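Local structure of Maltose/maltodextrin transport permease homologue (Bdellovibrio bacteriovorus HD100, 6FFL) at residues T38-E41 and S47-Q50; K202-D207 and K360-S365; A251-I256 and K261-L266; W351-I356 and Q376-Q381. The protein serves as the sugar-binding domain of a MalE-MalF fusion transporter, binding maltotriose and probably delivering maltodextrins to the attached transmembrane part. One frame throughout, in Å; residues are numbered along the deposited sequence.

Contact 1: T38-E41 and S47-Q50; sequences TYRE and SSFQ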
loop_
_atom_site.group_PDB
_atom_site.type_symbol
_atom_site.label_atom_id
_atom_site.label_comp_id
_atom_site.label_asym_id
_atom_site.label_seq_id
_atom_site.Cartn_x
_atom_site.Cartn_y
_atom_site.Cartn_z
ATOM N N THR A 38 -8.640 12.439 11.421
ATOM C CA THR A 38 -9.651 12.232 10.393
ATOM C C THR A 38 -9.152 11.180 9.423
ATOM O O THR A 38 -8.048 11.312 8.888
ATOM C CB THR A 38 -9.956 13.530 9.631
ATOM O OG1 THR A 38 -10.533 14.487 10.520
ATOM C CG2 THR A 38 -10.926 13.265 8.478
ATOM N N TYR A 39 -9.970 10.149 9.193
ATOM C CA TYR A 39 -9.665 9.107 8.224
ATOM C C TYR A 39 -10.191 9.495 6.849
ATOM O O TYR A 39 -11.360 9.871 6.708
ATOM C CB TYR A 39 -10.299 7.771 8.632
ATOM C CG TYR A 39 -10.208 6.741 7.517
ATOM C CD1 TYR A 39 -9.043 6.011 7.324
ATOM C CD2 TYR A 39 -11.276 6.522 6.642
ATOM C CE1 TYR A 39 -8.933 5.092 6.298
ATOM C CE2 TYR A 39 -11.172 5.592 5.611
ATOM C CZ TYR A 39 -10.003 4.882 5.456
ATOM O OH TYR A 39 -9.889 3.964 4.443
ATOM N N ARG A 40 -9.344 9.361 5.834
ATOM C CA ARG A 40 -9.784 9.418 4.448
ATOM C C ARG A 40 -9.095 8.309 3.680
ATOM O O ARG A 40 -7.898 8.080 3.865
ATOM C CB ARG A 40 -9.460 10.762 3.788
ATOM C CG ARG A 40 -9.926 11.960 4.583
ATOM C CD ARG A 40 -10.852 12.812 3.765
ATOM N NE ARG A 40 -11.638 13.706 4.612
ATOM C CZ ARG A 40 -11.391 15.002 4.763
ATOM N NH1 ARG A 40 -10.378 15.566 4.120
ATOM N NH2 ARG A 40 -12.158 15.736 5.556
ATOM N N GLU A 41 -9.849 7.627 2.819
ATOM C CA GLU A 41 -9.255 6.587 1.996
ATOM C C GLU A 41 -8.133 7.191 1.164
ATOM O O GLU A 41 -8.182 8.364 0.792
ATOM C CB GLU A 41 -10.313 5.947 1.092
ATOM C CG GLU A 41 -9.858 4.617 0.476
ATOM C CD GLU A 41 -9.019 4.771 -0.792
ATOM O OE1 GLU A 41 -8.233 3.835 -1.102
ATOM O OE2 GLU A 41 -9.152 5.813 -1.478
ATOM N N SER A 47 -6.194 13.775 -2.623
ATOM C CA SER A 47 -6.847 14.877 -3.319
ATOM C C SER A 47 -7.383 15.917 -2.335
ATOM O O SER A 47 -7.317 17.121 -2.604
ATOM C CB SER A 47 -7.953 14.334 -4.228
ATOM O OG SER A 47 -9.009 13.778 -3.473
ATOM N N SER A 48 -7.892 15.483 -1.179
ATOM C CA SER A 48 -8.443 16.445 -0.222
ATOM C C SER A 48 -7.337 17.236 0.483
ATOM O O SER A 48 -7.495 18.439 0.736
ATOM C CB SER A 48 -9.369 15.730 0.775
ATOM O OG SER A 48 -8.660 15.010 1.772
ATOM N N PHE A 49 -6.199 16.601 0.784
ATOM C CA PHE A 49 -5.088 17.370 1.335
ATOM C C PHE A 49 -4.582 18.393 0.324
ATOM O O PHE A 49 -4.321 19.554 0.676
ATOM C CB PHE A 49 -3.941 16.460 1.791
ATOM C CG PHE A 49 -2.820 17.238 2.441
ATOM C CD1 PHE A 49 -2.937 17.671 3.756
ATOM C CD2 PHE A 49 -1.693 17.594 1.720
ATOM C CE1 PHE A 49 -1.937 18.432 4.345
ATOM C CE2 PHE A 49 -0.683 18.351 2.303
ATOM C CZ PHE A 49 -0.812 18.774 3.619
ATOM N N GLN A 50 -4.448 17.987 -0.943
ATOM C CA GLN A 50 -3.989 18.928 -1.960
ATOM C C GLN A 50 -4.935 20.119 -2.057
ATOM O O GLN A 50 -4.498 21.277 -2.076
ATOM C CB GLN A 50 -3.861 18.221 -3.315
ATOM C CG GLN A 50 -2.758 17.174 -3.352
ATOM C CD GLN A 50 -2.601 16.501 -4.710
ATOM O OE1 GLN A 50 -1.517 16.051 -5.068
ATOM N NE2 GLN A 50 -3.691 16.430 -5.467
#
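Arg-40 and Ser-48 approach each other from well-separated backbones, their CA atoms 8.5 Å apart, one just past the end of strand 34-39 and the other inside helix 42-54. The long arm of the arginine spans that gap. Its first torsion places CG opposite the carbonyl carbon (chi1 -51°), and a bend at the second torsion then swings the rest of the chain toward the helix. NH1 donates to OG of Ser-48 over 3.0 Å with an N-H...O angle of 145°, so the bond is good in length but noticeably bent. The hydroxyl lies at the edge of the guanidinium, close to its plane. Two further approaches flank the bond without adding apolar packing: Arg-40 CD is 3.7 Å from Ser-48 OG, and Arg-40 NH1 is 3.5 Å from Ser-48 CB. Only 77 Å² is buried between the two segments, which agrees with a contact carried by a single side-chain pair.

The serine oxygen works in both directions. It accepts from Arg-40, while its own proton goes to the carbonyl oxygen of Glu-44, one turn earlier in the helix. That second bond should hold OG in place as an acceptor and ties the arginine indirectly to the helix backbone.

The guanidinium also makes a cation-pi contact with Trp-8 of strand 4-9, the parallel neighbour of strand 34-39, and Ser-48 touches the same tryptophan. Next to Arg-40, Tyr-39 belongs to the glycan pocket. The contact thus spans the strand-to-helix connection of a beta-alpha unit, with strand 4-9 beside it.

Contact 2: K202-D207 and K360-S365; sequences KLRDQD and KVLAGS
Arg-204 reaches from the last turn of helix 191-205 to the backbone of Leu-362 near the end of helix 346-362. This is the tight part of the contact: NH1 donates to Leu-362 O at 2.9 Å with an N-H...O angle of 162°. The donor sits in the carbonyl plane, on a lone pair, with a C=O...N angle of 118°, and the oxygen in turn lies near the guanidinium plane. The Leu-362 side chain lies beside this bond, its CD2 3.6 Å from Arg-204 NH1.

The orientation of the guanidinium is fixed from within its own helix. Asp-205 meets it side-on, with Arg-204 NE to Asp-205 OD1 at 2.7 Å and Arg-204 NH2 to Asp-205 OD2 at 2.8 Å. CG of Arg-204 lies opposite the backbone N, and a bend at the third torsion (chi3 73°) turns the guanidinium to meet the carboxylate, with NH1 toward the second helix. Lys-212 also bridges to Asp-205 OD1, so the carboxylate is shared between two cations.

The looser part runs through solvent. A water accepts from Arg-204 NH2 at 3.0 Å and donates to Val-361 O at 2.8 Å, so the second link between the segments is indirect. Val-361 O also accepts from Gly-364 N, in the Schellman motif that ends helix 346-362. Direct burial is small, 101 Å² in all.

Around this surface contact, Leu-362 packs on Leu-201 of helix 191-205 and on Thr-162 in a loop, while Leu-203 turns to Ile-136 of helix 132-142. Helix 191-205 therefore lies against both of the other helices.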
loop_
_atom_site.group_PDB
_atom_site.type_symbol
_atom_site.label_atom_id
_atom_site.label_comp_id
_atom_site.label_asym_id
_atom_site.label_seq_id
_atom_site.Cartn_x
_atom_site.Cartn_y
_atom_site.Cartn_z
ATOM N N LYS A 202 -7.668 -13.592 -17.792
ATOM C CA LYS A 202 -7.745 -15.050 -17.839
ATOM C C LYS A 202 -8.188 -15.612 -16.495
ATOM O O LYS A 202 -9.020 -16.523 -16.443
ATOM C CB LYS A 202 -6.387 -15.621 -18.262
ATOM C CG LYS A 202 -6.289 -17.141 -18.320
ATOM C CD LYS A 202 -4.937 -17.545 -18.912
ATOM C CE LYS A 202 -4.748 -19.056 -18.961
ATOM N NZ LYS A 202 -4.578 -19.634 -17.599
ATOM N N LEU A 203 -7.649 -15.076 -15.395
ATOM C CA LEU A 203 -8.089 -15.514 -14.071
ATOM C C LEU A 203 -9.591 -15.314 -13.891
ATOM O O LEU A 203 -10.268 -16.153 -13.285
ATOM C CB LEU A 203 -7.329 -14.754 -12.984
ATOM C CG LEU A 203 -5.822 -14.973 -12.825
ATOM C CD1 LEU A 203 -5.274 -14.115 -11.696
ATOM C CD2 LEU A 203 -5.499 -16.436 -12.595
ATOM N N ARG A 204 -10.132 -14.217 -14.430
ATOM C CA ARG A 204 -11.538 -13.893 -14.214
ATOM C C ARG A 204 -12.455 -14.659 -15.156
ATOM O O ARG A 204 -13.523 -15.127 -14.740
ATOM C CB ARG A 204 -11.757 -12.381 -14.376
ATOM C CG ARG A 204 -13.167 -11.887 -14.032
ATOM C CD ARG A 204 -13.403 -10.440 -14.524
ATOM N NE ARG A 204 -13.560 -10.404 -15.976
ATOM C CZ ARG A 204 -13.699 -9.291 -16.694
ATOM N NH1 ARG A 204 -13.712 -8.109 -16.095
ATOM N NH2 ARG A 204 -13.835 -9.367 -18.012
ATOM N N ASP A 205 -12.071 -14.795 -16.424
ATOM C CA ASP A 205 -13.012 -15.212 -17.458
ATOM C C ASP A 205 -12.766 -16.610 -17.984
ATOM O O ASP A 205 -13.698 -17.252 -18.466
ATOM C CB ASP A 205 -12.970 -14.233 -18.638
ATOM C CG ASP A 205 -13.401 -12.844 -18.245
ATOM O OD1 ASP A 205 -14.108 -12.719 -17.218
ATOM O OD2 ASP A 205 -13.046 -11.883 -18.959
ATOM N N GLN A 206 -11.534 -17.095 -17.893
ATOM C CA GLN A 206 -11.169 -18.399 -18.422
ATOM C C GLN A 206 -11.010 -19.424 -17.303
ATOM O O GLN A 206 -11.709 -20.441 -17.272
ATOM C CB GLN A 206 -9.878 -18.249 -19.235
ATOM C CG GLN A 206 -9.343 -19.503 -19.884
ATOM C CD GLN A 206 -8.170 -19.187 -20.797
ATOM O OE1 GLN A 206 -8.087 -18.091 -21.359
ATOM N NE2 GLN A 206 -7.250 -20.136 -20.937
ATOM N N ASP A 207 -10.095 -19.168 -16.372
ATOM C CA ASP A 207 -9.958 -20.058 -15.228
ATOM C C ASP A 207 -11.115 -19.879 -14.256
ATOM O O ASP A 207 -11.523 -20.845 -13.606
ATOM C CB ASP A 207 -8.621 -19.816 -14.535
ATOM C CG ASP A 207 -7.451 -19.891 -15.499
ATOM O OD1 ASP A 207 -7.406 -20.851 -16.293
ATOM O OD2 ASP A 207 -6.581 -19.000 -15.449
ATOM N N LYS A 360 -11.495 0.202 -18.374
ATOM C CA LYS A 360 -12.145 0.008 -19.664
ATOM C C LYS A 360 -11.936 -1.405 -20.183
ATOM O O LYS A 360 -12.825 -1.970 -20.830
ATOM C CB LYS A 360 -11.609 1.021 -20.672
ATOM C CG LYS A 360 -11.960 2.463 -20.363
ATOM C CD LYS A 360 -11.238 3.380 -21.351
ATOM C CE LYS A 360 -11.614 4.836 -21.165
ATOM N NZ LYS A 360 -10.910 5.698 -22.156
ATOM N N VAL A 361 -10.754 -1.977 -19.943
ATOM C CA VAL A 361 -10.513 -3.370 -20.311
ATOM C C VAL A 361 -11.464 -4.286 -19.554
ATOM O O VAL A 361 -12.137 -5.145 -20.142
ATOM C CB VAL A 361 -9.054 -3.757 -20.024
ATOM C CG1 VAL A 361 -8.842 -5.241 -20.332
ATOM C CG2 VAL A 361 -8.113 -2.904 -20.818
ATOM N N LEU A 362 -11.496 -4.144 -18.228
ATOM C CA LEU A 362 -12.346 -5.018 -17.425
ATOM C C LEU A 362 -13.819 -4.817 -17.738
ATOM O O LEU A 362 -14.608 -5.762 -17.623
ATOM C CB LEU A 362 -12.082 -4.786 -15.941
ATOM C CG LEU A 362 -10.679 -5.210 -15.502
ATOM C CD1 LEU A 362 -10.475 -4.903 -14.041
ATOM C CD2 LEU A 362 -10.428 -6.691 -15.769
ATOM N N ALA A 363 -14.216 -3.606 -18.138
ATOM C CA ALA A 363 -15.591 -3.373 -18.551
ATOM C C ALA A 363 -15.881 -3.889 -19.955
ATOM O O ALA A 363 -17.045 -3.890 -20.373
ATOM C CB ALA A 363 -15.924 -1.876 -18.480
ATOM N N GLY A 364 -14.858 -4.305 -20.693
ATOM C CA GLY A 364 -15.073 -4.953 -21.975
ATOM C C GLY A 364 -15.141 -4.029 -23.169
ATOM O O GLY A 364 -15.677 -4.428 -24.208
ATOM N N SER A 365 -14.607 -2.814 -23.078
ATOM C CA SER A 365 -14.700 -1.907 -24.213
ATOM C C SER A 365 -13.371 -1.684 -24.918
ATOM O O SER A 365 -13.362 -1.129 -26.021
ATOM C CB SER A 365 -15.283 -0.555 -23.774
ATOM O OG SER A 365 -14.429 0.098 -22.860
HETATM O O HOH W 1 -13.379 -7.607 -20.401
#

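Contact 3: A251-I256 and K261-L266; sequences ARIPMI and KWPSPL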
loop_
_atom_site.group_PDB
_atom_site.type_symbol
_atom_site.label_atom_id
_atom_site.label_comp_id
_atom_site.label_asym_id
_atom_site.label_seq_id
_atom_site.Cartn_x
_atom_site.Cartn_y
_atom_site.Cartn_z
ATOM N N ALA A 251 2.776 -15.691 1.774
ATOM C CA ALA A 251 3.747 -16.211 0.817
ATOM C C ALA A 251 3.954 -15.176 -0.276
ATOM O O ALA A 251 3.157 -14.250 -0.441
ATOM C CB ALA A 251 3.287 -17.537 0.194
ATOM N N ARG A 252 5.025 -15.354 -1.046
ATOM C CA ARG A 252 5.180 -14.556 -2.258
ATOM C C ARG A 252 3.977 -14.731 -3.177
ATOM O O ARG A 252 3.432 -15.835 -3.299
ATOM C CB ARG A 252 6.451 -14.981 -3.004
ATOM C CG ARG A 252 7.735 -14.668 -2.279
ATOM C CD ARG A 252 8.946 -15.113 -3.078
ATOM N NE ARG A 252 10.173 -14.677 -2.425
ATOM C CZ ARG A 252 11.395 -14.910 -2.888
ATOM N NH1 ARG A 252 11.558 -15.573 -4.023
ATOM N NH2 ARG A 252 12.456 -14.468 -2.214
ATOM N N ILE A 253 3.579 -13.653 -3.855
ATOM C CA ILE A 253 2.680 -13.819 -5.002
ATOM C C ILE A 253 3.386 -14.798 -5.933
ATOM O O ILE A 253 4.577 -14.621 -6.219
ATOM C CB ILE A 253 2.370 -12.484 -5.700
ATOM C CG1 ILE A 253 1.602 -11.552 -4.759
ATOM C CG2 ILE A 253 1.572 -12.712 -6.980
ATOM C CD1 ILE A 253 1.568 -10.085 -5.253
ATOM N N PRO A 254 2.719 -15.860 -6.384
ATOM C CA PRO A 254 3.442 -16.961 -7.037
ATOM C C PRO A 254 4.154 -16.537 -8.319
ATOM O O PRO A 254 3.687 -15.676 -9.074
ATOM C CB PRO A 254 2.338 -17.982 -7.325
ATOM C CG PRO A 254 1.344 -17.753 -6.243
ATOM C CD PRO A 254 1.343 -16.244 -6.019
ATOM N N MET A 255 5.295 -17.177 -8.557
ATOM C CA MET A 255 6.082 -16.942 -9.762
ATOM C C MET A 255 5.259 -17.238 -11.011
ATOM O O MET A 255 4.496 -18.205 -11.067
ATOM C CB MET A 255 7.333 -17.825 -9.710
ATOM C CG MET A 255 8.132 -17.970 -10.999
ATOM S SD MET A 255 9.436 -19.234 -10.839
ATOM C CE MET A 255 10.529 -18.405 -9.695
ATOM N N ILE A 256 5.397 -16.385 -12.023
ATOM C CA ILE A 256 4.701 -16.642 -13.280
ATOM C C ILE A 256 5.368 -17.809 -13.990
ATOM O O ILE A 256 6.554 -17.748 -14.333
ATOM C CB ILE A 256 4.688 -15.389 -14.161
ATOM C CG1 ILE A 256 4.054 -14.236 -13.378
ATOM C CG2 ILE A 256 4.032 -15.681 -15.522
ATOM C CD1 ILE A 256 2.606 -14.528 -12.973
ATOM N N LYS A 261 9.598 -15.622 -13.404
ATOM C CA LYS A 261 9.840 -14.415 -12.627
ATOM C C LYS A 261 8.817 -14.276 -11.513
ATOM O O LYS A 261 7.622 -14.501 -11.718
ATOM C CB LYS A 261 9.804 -13.158 -13.506
ATOM C CG LYS A 261 10.615 -13.256 -14.792
ATOM C CD LYS A 261 12.097 -13.397 -14.519
ATOM C CE LYS A 261 12.882 -13.663 -15.817
ATOM N NZ LYS A 261 13.130 -15.124 -16.120
ATOM N N TRP A 262 9.299 -13.881 -10.347
ATOM C CA TRP A 262 8.431 -13.535 -9.232
ATOM C C TRP A 262 7.798 -12.172 -9.466
ATOM O O TRP A 262 8.517 -11.200 -9.740
ATOM C CB TRP A 262 9.231 -13.486 -7.933
ATOM C CG TRP A 262 9.766 -14.800 -7.489
ATOM C CD1 TRP A 262 11.045 -15.256 -7.612
ATOM C CD2 TRP A 262 9.028 -15.837 -6.847
ATOM N NE1 TRP A 262 11.149 -16.525 -7.083
ATOM C CE2 TRP A 262 9.922 -16.902 -6.607
ATOM C CE3 TRP A 262 7.695 -15.966 -6.445
ATOM C CZ2 TRP A 262 9.529 -18.081 -5.976
ATOM C CZ3 TRP A 262 7.302 -17.142 -5.825
ATOM C CH2 TRP A 262 8.214 -18.184 -5.600
ATOM N N PRO A 263 6.480 -12.050 -9.352
ATOM C CA PRO A 263 5.869 -10.722 -9.274
ATOM C C PRO A 263 6.528 -9.913 -8.167
ATOM O O PRO A 263 6.859 -10.429 -7.095
ATOM C CB PRO A 263 4.398 -11.027 -8.975
ATOM C CG PRO A 263 4.190 -12.377 -9.655
ATOM C CD PRO A 263 5.479 -13.124 -9.398
ATOM N N SER A 264 6.754 -8.640 -8.451
ATOM C CA SER A 264 7.593 -7.815 -7.596
ATOM C C SER A 264 6.731 -6.797 -6.864
ATOM O O SER A 264 6.310 -5.798 -7.464
ATOM C CB SER A 264 8.662 -7.111 -8.445
ATOM O OG SER A 264 9.603 -6.453 -7.621
ATOM N N PRO A 265 6.436 -6.999 -5.582
ATOM C CA PRO A 265 5.647 -6.005 -4.846
ATOM C C PRO A 265 6.420 -4.707 -4.714
ATOM O O PRO A 265 7.652 -4.693 -4.708
ATOM C CB PRO A 265 5.435 -6.664 -3.476
ATOM C CG PRO A 265 6.580 -7.588 -3.325
ATOM C CD PRO A 265 6.950 -8.070 -4.707
ATOM N N LEU A 266 5.688 -3.599 -4.639
ATOM C CA LEU A 266 6.309 -2.316 -4.336
ATOM C C LEU A 266 6.491 -2.198 -2.827
ATOM O O LEU A 266 5.531 -2.344 -2.070
ATOM C CB LEU A 266 5.455 -1.167 -4.867
ATOM C CG LEU A 266 5.461 -1.148 -6.400
ATOM C CD1 LEU A 266 4.345 -0.274 -6.938
ATOM C CD2 LEU A 266 6.825 -0.687 -6.926
HETATM O O HOH W 2 6.587 -12.624 -5.578
#
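Arg-252 and Met-255 sandwich the indole of Trp-262, one against each face. On the arginine side the chain runs extended from CG to NE and crosses the ring at about a right angle. Arg-252 CD lies 3.7 Å from the centroid of the six-membered ring of Trp-262, a CH-pi contact, while Arg-252 CZ stands 4.5 Å from the five-membered centroid as the cation-pi partner. The guanidinium is upright rather than flat on the indole, its plane 83° from the ring plane, and NH1 is the part that comes down over the face. Arg-252 NH2 forms salt bridges with Asp-333 and Glu-336, which should help hold the group upright. From the opposite face Met-255 CE comes within 3.6 Å of the five-membered centroid of Trp-262; the methionine's bend at its third torsion (chi3 -69°) folds the methyl over the indole, and the sulfur completes a Met-aromatic contact. The Met-255 side chain is also about 2 Å from a bound platinum(II) ion at its nearest atom.

Both segments belong to the irregular connection between strand 248-251 of the four-stranded sheet and strand 266-274 of the larger mixed sheet, a crossing between the two lobes of the periplasmic-binding-protein fold.

Apolar packing is centred on Pro-263: its CG lies 3.8 Å from Ile-253 CG2 and 4.2 Å from Ile-256 CG1. Phe-170 of helix 170-173 touches both Ile-253 and Pro-263.

Hydrogen bonding is sparse. Ile-256 N donates to Lys-261 O at 2.9 Å, with an N-H...O angle of 158°, and a water donates to the carbonyl oxygens of both Ile-253 and Pro-263.

Contact 4: W351-I356 and Q376-Q381; sequences WDSLRI and QITAEQ. With GLC (alpha-D-glucopyranose), chain B.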
loop_
_atom_site.group_PDB
_atom_site.type_symbol
_atom_site.label_atom_id
_atom_site.label_comp_id
_atom_site.label_asym_id
_atom_site.label_seq_id
_atom_site.Cartn_x
_atom_site.Cartn_y
_atom_site.Cartn_z
ATOM N N TRP A 351 -0.193 5.973 -12.218
ATOM C CA TRP A 351 -1.299 5.320 -11.516
ATOM C C TRP A 351 -2.643 5.718 -12.112
ATOM O O TRP A 351 -3.530 4.875 -12.304
ATOM C CB TRP A 351 -1.294 5.687 -10.032
ATOM C CG TRP A 351 -0.187 5.148 -9.201
ATOM C CD1 TRP A 351 0.551 5.854 -8.293
ATOM C CD2 TRP A 351 0.287 3.786 -9.135
ATOM N NE1 TRP A 351 1.465 5.022 -7.678
ATOM C CE2 TRP A 351 1.323 3.753 -8.177
ATOM C CE3 TRP A 351 -0.062 2.596 -9.793
ATOM C CZ2 TRP A 351 2.020 2.585 -7.864
ATOM C CZ3 TRP A 351 0.638 1.434 -9.479
ATOM C CH2 TRP A 351 1.662 1.441 -8.523
ATOM N N ASP A 352 -2.842 7.017 -12.344
ATOM C CA ASP A 352 -4.145 7.480 -12.815
ATOM C C ASP A 352 -4.452 6.957 -14.211
ATOM O O ASP A 352 -5.593 6.575 -14.493
ATOM C CB ASP A 352 -4.204 9.007 -12.781
ATOM C CG ASP A 352 -4.229 9.556 -11.352
ATOM O OD1 ASP A 352 -4.629 8.813 -10.438
ATOM O OD2 ASP A 352 -3.858 10.728 -11.152
ATOM N N SER A 353 -3.454 6.949 -15.098
ATOM C CA SER A 353 -3.654 6.419 -16.444
ATOM C C SER A 353 -3.926 4.921 -16.416
ATOM O O SER A 353 -4.821 4.431 -17.117
ATOM C CB SER A 353 -2.432 6.717 -17.312
ATOM O OG SER A 353 -2.633 6.265 -18.638
ATOM N N LEU A 354 -3.160 4.173 -15.619
ATOM C CA LEU A 354 -3.383 2.735 -15.529
ATOM C C LEU A 354 -4.791 2.423 -15.040
ATOM O O LEU A 354 -5.448 1.504 -15.550
ATOM C CB LEU A 354 -2.343 2.104 -14.605
ATOM C CG LEU A 354 -0.934 1.931 -15.159
ATOM C CD1 LEU A 354 -0.023 1.436 -14.036
ATOM C CD2 LEU A 354 -0.945 0.946 -16.334
ATOM N N ARG A 355 -5.284 3.178 -14.058
ATOM C CA ARG A 355 -6.612 2.875 -13.532
ATOM C C ARG A 355 -7.684 3.113 -14.584
ATOM O O ARG A 355 -8.596 2.292 -14.746
ATOM C CB ARG A 355 -6.902 3.700 -12.282
ATOM C CG ARG A 355 -8.153 3.235 -11.534
ATOM C CD ARG A 355 -8.521 4.195 -10.399
ATOM N NE ARG A 355 -7.494 4.225 -9.360
ATOM C CZ ARG A 355 -6.640 5.226 -9.172
ATOM N NH1 ARG A 355 -6.682 6.298 -9.951
ATOM N NH2 ARG A 355 -5.744 5.151 -8.199
ATOM N N ILE A 356 -7.589 4.230 -15.308
ATOM C CA ILE A 356 -8.568 4.539 -16.343
ATOM C C ILE A 356 -8.583 3.449 -17.407
ATOM O O ILE A 356 -9.646 2.933 -17.776
ATOM C CB ILE A 356 -8.265 5.918 -16.955
ATOM C CG1 ILE A 356 -8.573 7.026 -15.952
ATOM C CG2 ILE A 356 -9.049 6.126 -18.271
ATOM C CD1 ILE A 356 -7.876 8.334 -16.291
ATOM N N GLN A 376 0.089 4.663 -21.951
ATOM C CA GLN A 376 1.299 5.451 -22.170
ATOM C C GLN A 376 0.963 6.859 -22.653
ATOM O O GLN A 376 1.505 7.851 -22.142
ATOM C CB GLN A 376 2.211 4.745 -23.175
ATOM C CG GLN A 376 3.553 5.447 -23.431
ATOM C CD GLN A 376 4.464 5.438 -22.217
ATOM O OE1 GLN A 376 4.309 4.614 -21.326
ATOM N NE2 GLN A 376 5.427 6.356 -22.184
ATOM N N ILE A 377 0.071 6.967 -23.644
ATOM C CA ILE A 377 -0.238 8.280 -24.209
ATOM C C ILE A 377 -0.851 9.181 -23.148
ATOM O O ILE A 377 -0.465 10.348 -23.007
ATOM C CB ILE A 377 -1.160 8.150 -25.440
ATOM C CG1 ILE A 377 -0.424 7.465 -26.596
ATOM C CG2 ILE A 377 -1.674 9.542 -25.878
ATOM C CD1 ILE A 377 -1.361 6.844 -27.633
ATOM N N THR A 378 -1.805 8.648 -22.381
ATOM C CA THR A 378 -2.491 9.442 -21.366
ATOM C C THR A 378 -1.543 9.853 -20.246
ATOM O O THR A 378 -1.606 10.990 -19.758
ATOM C CB THR A 378 -3.684 8.652 -20.822
ATOM O OG1 THR A 378 -4.658 8.502 -21.863
ATOM C CG2 THR A 378 -4.319 9.361 -19.640
ATOM N N ALA A 379 -0.648 8.951 -19.835
ATOM C CA ALA A 379 0.314 9.282 -18.784
ATOM C C ALA A 379 1.237 10.406 -19.231
ATOM O O ALA A 379 1.493 11.352 -18.473
ATOM C CB ALA A 379 1.135 8.049 -18.399
ATOM N N GLU A 380 1.728 10.324 -20.472
ATOM C CA GLU A 380 2.604 11.371 -20.984
ATOM C C GLU A 380 1.865 12.696 -21.072
ATOM O O GLU A 380 2.431 13.748 -20.755
ATOM C CB GLU A 380 3.164 10.978 -22.353
ATOM C CG GLU A 380 4.239 9.888 -22.310
ATOM C CD GLU A 380 4.596 9.374 -23.699
ATOM O OE1 GLU A 380 3.851 9.674 -24.656
ATOM O OE2 GLU A 380 5.615 8.665 -23.837
ATOM N N GLN A 381 0.594 12.665 -21.484
ATOM C CA GLN A 381 -0.183 13.902 -21.529
ATOM C C GLN A 381 -0.376 14.492 -20.135
ATOM O O GLN A 381 -0.226 15.706 -19.942
ATOM C CB GLN A 381 -1.534 13.662 -22.206
ATOM C CG GLN A 381 -2.389 14.933 -22.322
ATOM C CD GLN A 381 -1.744 16.018 -23.185
ATOM O OE1 GLN A 381 -1.203 15.739 -24.256
ATOM N NE2 GLN A 381 -1.809 17.263 -22.721
HETATM C C1 GLC B . -0.954 2.965 -4.011
HETATM C C2 GLC B . -0.340 4.365 -4.067
HETATM C C3 GLC B . -1.398 5.367 -4.543
HETATM C C4 GLC B . -1.956 4.934 -5.887
HETATM C C5 GLC B . -2.510 3.505 -5.792
HETATM C C6 GLC B . -2.876 2.988 -7.179
HETATM O O2 GLC B . 0.189 4.748 -2.782
HETATM O O3 GLC B . -0.809 6.679 -4.683
HETATM O O4 GLC B . -3.005 5.838 -6.270
HETATM O O5 GLC B . -1.481 2.639 -5.300
HETATM O O6 GLC B . -3.639 1.765 -7.114
#
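Ser-353 on helix 346-362 faces Ala-379 on helix 368-384, with CA atoms 5.4 Å apart, close enough for the two backbones to meet through small residues. Outward along the serine, CB lies 4.0 Å from Ala-379 CB. The next atom, OG, points away from its own backbone N (chi1 -177°) and settles 3.4 Å from Thr-378 CB. It is also 3.5 Å from Ala-379 N without bonding to it; its hydrogen bond goes to the carbonyl oxygen of Ala-375, at the preceding turn of the facing helix. Ser-353, Thr-378 and Arg-355 were each deposited in two conformers, so their distances and bonds here describe one of them.

Helix 346-362 carries sugar-binding residues on another side. There a glucose unit lies over one face of the Trp-351 indole, with its C4 3.6 Å from Trp-351 CD1. Arg-355 NH2 stands 3.4 Å from glucose O4, which lies at the edge of the guanidinium near its plane. NH2 also forms salt bridges with Glu-43 and Glu-163, both of which bond the same glucose.

The chemistry implies a division of labour. Small side chains, and in this conformer a buried hydroxyl bonded to a facing carbonyl, are consistent with the close helix approach, while the ring and charged groups of helix 346-362 meet the maltotriose.

Contacts 1 and 2 are surface contacts, each resting on one arginine reaching across a wide gap, to a hydroxyl in contact 1 and to a main-chain carbonyl in contact 2. Contact 4 is buried and built from small side chains; contact 3 is partly buried, the most extensive in area, and combines cation-pi with apolar packing. Contacts 2 and 4 share helix 346-362, using its end and its middle, with centres about 20 Å apart. Contacts 3 and 4 touch directly, Leu-266 CD1 lying 3.6 Å from Trp-351 CH2, so the start of strand 266-274, where the interlobe connection ends, packs on the sugar-binding tryptophan. Contacts 1 and 3 lie on opposite sides of the chain's centre.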